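Long-range contact in tannase (PDB 6YQ4), which hydrolyses gallotannins, probably as a serine esterase of the alpha/beta-hydrolase fold, and carries a bound magnesium ion: residues R308-R313 against A470-G475. Sequence-based numbering, arbitrary orientation.
Sequences RNSANR and APWGQG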
loop_
_atom_site.group_PDB
_atom_site.type_symbol
_atom_site.label_atom_id
_atom_site.label_comp_id
_atom_site.label_asym_id
_atom_site.label_seq_id
_atom_site.Cartn_x
_atom_site.Cartn_y
_atom_site.Cartn_z
ATOM N N ARG A 308 18.182 -1.933 13.786
ATOM C CA ARG A 308 18.621 -2.261 15.143
ATOM C C ARG A 308 17.436 -2.558 16.036
ATOM O O ARG A 308 17.435 -3.544 16.781
ATOM C CB ARG A 308 19.433 -1.110 15.743
ATOM C CG ARG A 308 19.908 -1.364 17.183
ATOM C CD ARG A 308 20.277 -0.067 17.943
ATOM N NE ARG A 308 19.093 0.694 18.328
ATOM C CZ ARG A 308 19.106 1.964 18.721
ATOM N NH1 ARG A 308 20.256 2.622 18.776
ATOM N NH2 ARG A 308 17.963 2.575 19.054
ATOM N N ASN A 309 16.407 -1.719 15.955
ATOM C CA ASN A 309 15.213 -1.938 16.752
ATOM C C ASN A 309 14.511 -3.222 16.347
ATOM O O ASN A 309 14.034 -3.969 17.211
ATOM C CB ASN A 309 14.273 -0.746 16.614
ATOM C CG ASN A 309 14.689 0.431 17.475
ATOM O OD1 ASN A 309 15.665 0.370 18.255
ATOM N ND2 ASN A 309 13.952 1.518 17.338
ATOM N N SER A 310 14.439 -3.496 15.039
ATOM C CA SER A 310 13.858 -4.752 14.572
ATOM C C SER A 310 14.619 -5.966 15.112
ATOM O O SER A 310 14.012 -6.885 15.674
ATOM C CB SER A 310 13.825 -4.788 13.045
ATOM O OG SER A 310 13.357 -6.059 12.592
ATOM N N ALA A 311 15.949 -6.004 14.924
ATOM C CA ALA A 311 16.730 -7.152 15.400
ATOM C C ALA A 311 16.681 -7.305 16.923
ATOM O O ALA A 311 16.744 -8.428 17.434
ATOM C CB ALA A 311 18.175 -7.041 14.926
ATOM N N ASN A 312 16.564 -6.208 17.672
ATOM C CA ASN A 312 16.489 -6.354 19.127
ATOM C C ASN A 312 15.148 -6.902 19.590
ATOM O O ASN A 312 15.091 -7.631 20.589
ATOM C CB ASN A 312 16.775 -5.028 19.800
ATOM C CG ASN A 312 18.232 -4.800 19.955
ATOM O OD1 ASN A 312 19.006 -5.766 20.045
ATOM N ND2 ASN A 312 18.642 -3.534 19.957
ATOM N N ARG A 313 14.060 -6.567 18.890
ATOM C CA ARG A 313 12.793 -7.212 19.195
ATOM C C ARG A 313 12.868 -8.700 18.894
ATOM O O ARG A 313 12.383 -9.525 19.677
ATOM C CB ARG A 313 11.660 -6.550 18.415
ATOM C CG ARG A 313 10.307 -7.252 18.534
ATOM C CD ARG A 313 9.175 -6.325 18.074
ATOM N NE ARG A 313 8.949 -5.230 19.032
ATOM C CZ ARG A 313 9.261 -3.948 18.821
ATOM N NH1 ARG A 313 9.012 -3.036 19.757
ATOM N NH2 ARG A 313 9.816 -3.569 17.676
ATOM N N ALA A 470 9.534 -2.402 11.206
ATOM C CA ALA A 470 10.045 -3.330 10.195
ATOM C C ALA A 470 10.184 -4.688 10.863
ATOM O O ALA A 470 11.228 -4.997 11.451
ATOM C CB ALA A 470 11.372 -2.856 9.617
ATOM N N PRO A 471 9.148 -5.519 10.822
ATOM C CA PRO A 471 9.197 -6.808 11.527
ATOM C C PRO A 471 10.295 -7.714 10.978
ATOM O O PRO A 471 10.422 -7.907 9.768
ATOM C CB PRO A 471 7.804 -7.397 11.275
ATOM C CG PRO A 471 6.957 -6.231 10.852
ATOM C CD PRO A 471 7.864 -5.300 10.138
ATOM N N TRP A 472 11.063 -8.295 11.890
ATOM C CA TRP A 472 12.216 -9.119 11.549
ATOM C C TRP A 472 11.824 -10.381 10.785
ATOM O O TRP A 472 10.795 -11.014 11.055
ATOM C CB TRP A 472 12.964 -9.508 12.833
ATOM C CG TRP A 472 14.222 -10.244 12.545
ATOM C CD1 TRP A 472 14.414 -11.605 12.570
ATOM C CD2 TRP A 472 15.478 -9.667 12.167
ATOM N NE1 TRP A 472 15.720 -11.905 12.235
ATOM C CE2 TRP A 472 16.391 -10.734 11.982
ATOM C CE3 TRP A 472 15.926 -8.352 11.977
ATOM C CZ2 TRP A 472 17.716 -10.521 11.606
ATOM C CZ3 TRP A 472 17.231 -8.143 11.607
ATOM C CH2 TRP A 472 18.116 -9.227 11.413
ATOM N N GLY A 473 12.679 -10.762 9.841
ATOM C CA GLY A 473 12.478 -11.973 9.073
ATOM C C GLY A 473 11.244 -11.977 8.205
ATOM O O GLY A 473 10.783 -13.052 7.804
ATOM N N GLN A 474 10.693 -10.813 7.895
ATOM C CA GLN A 474 9.413 -10.707 7.207
ATOM C C GLN A 474 9.638 -10.143 5.810
ATOM O O GLN A 474 10.248 -9.081 5.654
ATOM C CB GLN A 474 8.447 -9.818 8.005
ATOM C CG GLN A 474 7.182 -9.405 7.257
ATOM C CD GLN A 474 6.274 -10.597 6.992
ATOM O OE1 GLN A 474 5.838 -11.274 7.931
ATOM N NE2 GLN A 474 5.991 -10.866 5.708
ATOM N N GLY A 475 9.173 -10.865 4.799
ATOM C CA GLY A 475 9.228 -10.412 3.432
ATOM C C GLY A 475 7.956 -9.700 3.033
ATOM O O GLY A 475 7.178 -9.236 3.881
HETATM O O HOH W 1 10.770 -7.177 14.689
#
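The six-membered half of the Trp472 indole meets the helix at two places: Ser310 OG lies at its edge, in the ring plane and 3.5 Å from CE3, whereas the Ala311 methyl approaches obliquely, its CB 3.6 Å from CZ3. Trp472 CG stands anti to the backbone N (chi1 -175°), beside the carbonyl carbon; farther out, CE3 comes within 3.7 Å of Ala311 CA. Phe324 adds an edge-to-face ring contact, and NE1 donates to Asp320 O, which, with Phe324, would help hold the indole in place.

The polar link is a single direct hydrogen bond from Ser310 OG to Ala470 O, 2.6 Å long, with a C=O...OG angle of 171°, so the hydroxyl meets the carbonyl almost head-on. Ser310 OG also comes within 3.3 Å of Trp472 N, but the angle there is too poor for a bond. That N-H is instead taken by a water at 3.0 Å from Trp472 N, which gives a weak bond to the backbone O of Ser310.

Pro471 to Gln474 form a type II beta turn, with Gly473 at positive phi, in the loop that follows the edge strand 465-469 of the central sheet; helix 298-316 packs against this loop. The nearby His476 probably belongs to a Ser-His-Asp catalytic triad with Ser166 and Asp444. Chemically, the buried serine hydroxyl satisfies the carbonyl at the start of this loop, a water accepts the N-H of Trp472, and the indole contributes apolar packing, joining helix to loop without any charged pair.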